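Long-range contacts in uncharacterized protein PF1083 (Pyrococcus furiosus, PDB 3NRN), which is of unknown function but binds adenosine monophosphate and is probably an oxidoreductase of the flavin-containing amine oxidase family: residues A[275-280]-A[343-348]; A[297-302]-A[313-318]. One frame throughout, in Å; residues are numbered along the deposited sequence.

Contact 1: A[275-280]-A[343-348]; sequences AVPGEP and EGEPLL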
# COMPACT_ATOMS: atom_id res chain seq x y z
N ALA A 275 -14.65 4.13 -16.78
CA ALA A 275 -14.49 5.30 -17.65
C ALA A 275 -15.80 6.08 -17.73
O ALA A 275 -16.70 5.73 -18.49
CB ALA A 275 -14.07 4.85 -19.05
N VAL A 276 -15.90 7.13 -16.92
CA VAL A 276 -17.10 7.96 -16.89
C VAL A 276 -16.95 9.16 -17.83
O VAL A 276 -15.99 9.92 -17.73
CB VAL A 276 -17.40 8.46 -15.46
CG1 VAL A 276 -17.47 7.27 -14.50
CG2 VAL A 276 -16.34 9.44 -15.00
N PRO A 277 -17.89 9.32 -18.77
CA PRO A 277 -17.86 10.43 -19.73
C PRO A 277 -18.05 11.79 -19.07
O PRO A 277 -18.86 11.93 -18.15
CB PRO A 277 -19.00 10.09 -20.68
CG PRO A 277 -19.07 8.60 -20.63
CD PRO A 277 -18.92 8.33 -19.15
N GLY A 278 -17.31 12.79 -19.54
CA GLY A 278 -17.46 14.12 -18.99
C GLY A 278 -16.39 14.66 -18.07
O GLY A 278 -15.23 14.27 -18.13
N GLU A 279 -16.81 15.58 -17.21
CA GLU A 279 -15.93 16.24 -16.25
C GLU A 279 -15.79 15.46 -14.95
O GLU A 279 -16.63 14.61 -14.63
CB GLU A 279 -16.46 17.64 -15.94
CG GLU A 279 -16.51 18.57 -17.14
CD GLU A 279 -15.13 18.91 -17.67
OE1 GLU A 279 -14.35 19.54 -16.93
OE2 GLU A 279 -14.83 18.54 -18.83
N PRO A 280 -14.74 15.73 -14.16
CA PRO A 280 -14.53 15.03 -12.89
C PRO A 280 -15.79 15.09 -12.05
O PRO A 280 -16.41 16.14 -11.91
CB PRO A 280 -13.36 15.79 -12.27
CG PRO A 280 -13.49 17.17 -12.86
CD PRO A 280 -13.79 16.86 -14.30
N GLU A 343 -23.79 6.64 -16.44
CA GLU A 343 -23.09 6.76 -17.71
C GLU A 343 -21.72 6.09 -17.75
O GLU A 343 -21.04 6.10 -18.77
CB GLU A 343 -22.93 8.24 -18.07
CG GLU A 343 -24.22 9.04 -18.00
CD GLU A 343 -25.35 8.40 -18.79
OE1 GLU A 343 -25.22 8.29 -20.03
OE2 GLU A 343 -26.36 8.01 -18.17
N GLY A 344 -21.32 5.48 -16.63
CA GLY A 344 -20.02 4.83 -16.58
C GLY A 344 -19.89 3.56 -17.41
O GLY A 344 -20.80 2.73 -17.43
N GLU A 345 -18.76 3.41 -18.09
CA GLU A 345 -18.52 2.22 -18.91
C GLU A 345 -17.29 1.43 -18.45
O GLU A 345 -16.16 1.88 -18.58
CB GLU A 345 -18.39 2.62 -20.38
CG GLU A 345 -17.94 4.05 -20.62
CD GLU A 345 -18.33 4.56 -22.00
OE1 GLU A 345 -18.06 5.74 -22.30
OE2 GLU A 345 -18.92 3.78 -22.77
N PRO A 346 -17.52 0.22 -17.92
CA PRO A 346 -16.48 -0.69 -17.42
C PRO A 346 -15.27 -0.81 -18.34
O PRO A 346 -15.40 -1.15 -19.52
CB PRO A 346 -17.23 -2.01 -17.27
CG PRO A 346 -18.59 -1.57 -16.86
CD PRO A 346 -18.85 -0.40 -17.80
N LEU A 347 -14.09 -0.54 -17.79
CA LEU A 347 -12.84 -0.63 -18.55
C LEU A 347 -12.10 -1.93 -18.24
O LEU A 347 -11.66 -2.63 -19.14
CB LEU A 347 -11.92 0.54 -18.23
CG LEU A 347 -12.18 1.92 -18.83
CD1 LEU A 347 -11.15 2.90 -18.28
CD2 LEU A 347 -12.09 1.85 -20.34
N LEU A 348 -11.98 -2.23 -16.95
CA LEU A 348 -11.27 -3.42 -16.52
C LEU A 348 -11.39 -3.65 -15.02
O LEU A 348 -11.35 -2.70 -14.22
CB LEU A 348 -9.79 -3.30 -16.89
CG LEU A 348 -8.83 -4.41 -16.46
CD1 LEU A 348 -8.95 -5.59 -17.41
CD2 LEU A 348 -7.40 -3.88 -16.46

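Contact 2: A[297-302]-A[313-318]; sequences FNEPSA and TLIMAH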
# COMPACT_ATOMS: atom_id res chain seq x y z
N PHE A 297 -14.04 4.56 -3.44
CA PHE A 297 -13.49 4.84 -4.76
C PHE A 297 -12.87 6.23 -4.81
O PHE A 297 -13.14 7.07 -3.96
CB PHE A 297 -14.57 4.69 -5.84
CG PHE A 297 -15.73 5.65 -5.70
CD1 PHE A 297 -15.65 6.95 -6.18
CD2 PHE A 297 -16.91 5.24 -5.08
CE1 PHE A 297 -16.72 7.83 -6.07
CE2 PHE A 297 -18.00 6.11 -4.96
CZ PHE A 297 -17.90 7.41 -5.46
N ASN A 298 -12.01 6.44 -5.80
CA ASN A 298 -11.35 7.73 -5.99
C ASN A 298 -11.42 8.11 -7.46
O ASN A 298 -11.98 7.37 -8.28
CB ASN A 298 -9.89 7.66 -5.50
CG ASN A 298 -8.95 7.00 -6.51
OD1 ASN A 298 -9.36 6.17 -7.31
ND2 ASN A 298 -7.68 7.38 -6.46
N GLU A 299 -10.85 9.26 -7.80
CA GLU A 299 -10.84 9.77 -9.17
C GLU A 299 -9.45 10.35 -9.44
O GLU A 299 -9.26 11.56 -9.43
CB GLU A 299 -11.92 10.84 -9.31
CG GLU A 299 -12.04 11.48 -10.67
CD GLU A 299 -13.29 12.35 -10.78
OE1 GLU A 299 -14.31 11.88 -11.33
OE2 GLU A 299 -13.25 13.50 -10.31
N PRO A 300 -8.47 9.47 -9.71
CA PRO A 300 -7.08 9.86 -9.98
C PRO A 300 -6.84 10.95 -11.02
O PRO A 300 -5.90 11.73 -10.89
CB PRO A 300 -6.42 8.52 -10.34
CG PRO A 300 -7.54 7.73 -10.93
CD PRO A 300 -8.69 8.05 -10.02
N SER A 301 -7.69 11.00 -12.04
CA SER A 301 -7.55 12.01 -13.09
C SER A 301 -7.96 13.40 -12.61
O SER A 301 -7.83 14.38 -13.33
CB SER A 301 -8.39 11.63 -14.31
OG SER A 301 -9.77 11.61 -13.98
N ALA A 302 -8.47 13.47 -11.38
CA ALA A 302 -8.89 14.75 -10.81
C ALA A 302 -7.68 15.64 -10.58
O ALA A 302 -7.82 16.83 -10.32
CB ALA A 302 -9.63 14.52 -9.50
N THR A 313 -13.30 10.66 -17.63
CA THR A 313 -12.78 10.78 -16.28
C THR A 313 -12.50 9.34 -15.85
O THR A 313 -13.23 8.42 -16.22
CB THR A 313 -13.82 11.39 -15.32
OG1 THR A 313 -14.23 12.67 -15.83
CG2 THR A 313 -13.21 11.57 -13.94
N LEU A 314 -11.43 9.15 -15.09
CA LEU A 314 -11.06 7.82 -14.63
C LEU A 314 -11.47 7.60 -13.18
O LEU A 314 -11.07 8.35 -12.29
CB LEU A 314 -9.55 7.61 -14.80
CG LEU A 314 -8.92 6.32 -14.25
CD1 LEU A 314 -9.71 5.11 -14.71
CD2 LEU A 314 -7.46 6.23 -14.72
N ILE A 315 -12.30 6.59 -12.95
CA ILE A 315 -12.76 6.26 -11.60
C ILE A 315 -12.19 4.90 -11.23
O ILE A 315 -12.24 3.96 -12.03
CB ILE A 315 -14.31 6.19 -11.54
CG1 ILE A 315 -14.91 7.59 -11.67
CG2 ILE A 315 -14.75 5.52 -10.22
CD1 ILE A 315 -14.61 8.50 -10.50
N MSE A 316 -11.64 4.79 -10.02
CA MSE A 316 -11.08 3.53 -9.55
C MSE A 316 -11.74 3.18 -8.22
O MSE A 316 -11.70 3.97 -7.28
CB MSE A 316 -9.56 3.63 -9.35
CG MSE A 316 -8.72 3.65 -10.63
SE MSE A 316 -6.93 3.61 -10.23
CE MSE A 316 -6.20 3.59 -11.84
N ALA A 317 -12.35 2.00 -8.16
CA ALA A 317 -13.02 1.55 -6.95
C ALA A 317 -12.31 0.33 -6.41
O ALA A 317 -11.83 -0.52 -7.17
CB ALA A 317 -14.49 1.22 -7.23
N HIS A 318 -12.27 0.23 -5.08
CA HIS A 318 -11.61 -0.88 -4.40
C HIS A 318 -12.65 -1.72 -3.68
O HIS A 318 -13.55 -1.19 -3.04
CB HIS A 318 -10.60 -0.32 -3.39
CG HIS A 318 -9.99 -1.36 -2.50
ND1 HIS A 318 -10.66 -1.94 -1.45
CD2 HIS A 318 -8.75 -1.92 -2.50
CE1 HIS A 318 -9.87 -2.80 -0.84
NE2 HIS A 318 -8.70 -2.80 -1.46

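Contact 1: A[275-280]-A[343-348]
E343 meets P277 through its backbone. Its carbonyl O lies 3.1 Å from P277 CD, and its CB also reaches that ring carbon. The E343 carboxylate leads away from the contact. At G344 the two backbones come close, with G344 CA 4.3 Å from V276 CA. V276 CG1 approaches the same glycine carbon. E345 pairs with A275 through two backbone hydrogen bonds. E345 N donates to A275 O at 3.1 Å, and A275 N donates to E345 O at 3.3 Å. The chi1 of E345, 25°, is far from a staggered value, and its CG lies 3.0 Å from A275 O. The E345 side chain crosses P277 obliquely and brings OE1 to 3.5 Å from P277 CG. The same OE1 is hydrogen-bonded to Y312 OH, which ties the carboxylate to strand 312-320, on the far side of strand 269-277. L347 packs on A275: its CG is 3.5 Å from A275 CB, a tight approach, and both methyls also touch that CB. F47 of strand 47-50 touches both A275 and L347. Just beyond, L347 and L348 both face N273, forming a classic beta bulge. The arrangement is an antiparallel pairing of edge strand 345-351 with strand 269-277 in a mixed sheet.

Contact 2: A[297-302]-A[313-318]
N298 and M316, a selenomethionine, lie side by side and point the same way. N298 OD1 comes to 3.3 Å from M316 CB, while ND2 is held by L54 O. Their backbones form an antiparallel hydrogen-bonded pair. N298 N donates to M316 O at 2.9 Å, and M316 N donates to N298 O at 3.1 Å. F297 and A317 form the adjacent non-hydrogen-bonded pair, with their CB atoms 3.7 Å apart. F297 CG sits between the backbone N and the carbonyl carbon (chi1 62°), and the ring leads away from A317. Beyond N298 the chain leaves the strand and makes a 3-10 turn. P300 crosses L314 at about a right angle, CG to CG at 3.9 Å. P300 CG also reaches M316 SE, at 4.2 Å. S301 OG takes a nearly straight hydrogen bond from L314 N (3.2 Å, 172°), so a side chain continues the pairing past the end of the strand. I315 CD1 comes to 3.5 Å from E299 OE1. The E299 carboxylate is gripped by the backbone N atoms of R281, I282 and G283. Strand 312-320 lies between strands 296-298 and 269-277. Strand 286-288 flanks 296-298, and strand 47-50 packs on L314 and M316.

Overall arrangement
Contacts 1 and 2 lie in one mixed sheet, with centres about 9 Å apart. Strands 345-351, 269-277, 312-320 and 296-298 are consecutive across it, each antiparallel to the next. Contact 1 joins the first two and contact 2 the last two. The middle strands are joined by a probable hydrogen bond from T313 N to V276 O. Beyond the strand ends, P280 packs against E299. Along the chain, both segments of contact 2 fall between those of contact 1. Strand 269-277 has a later strand on each flank, 312-320 and 345-351. Contact 2 is buried, whereas contact 1 is partly buried at the sheet's edge. Both lie away from the AMP pocket.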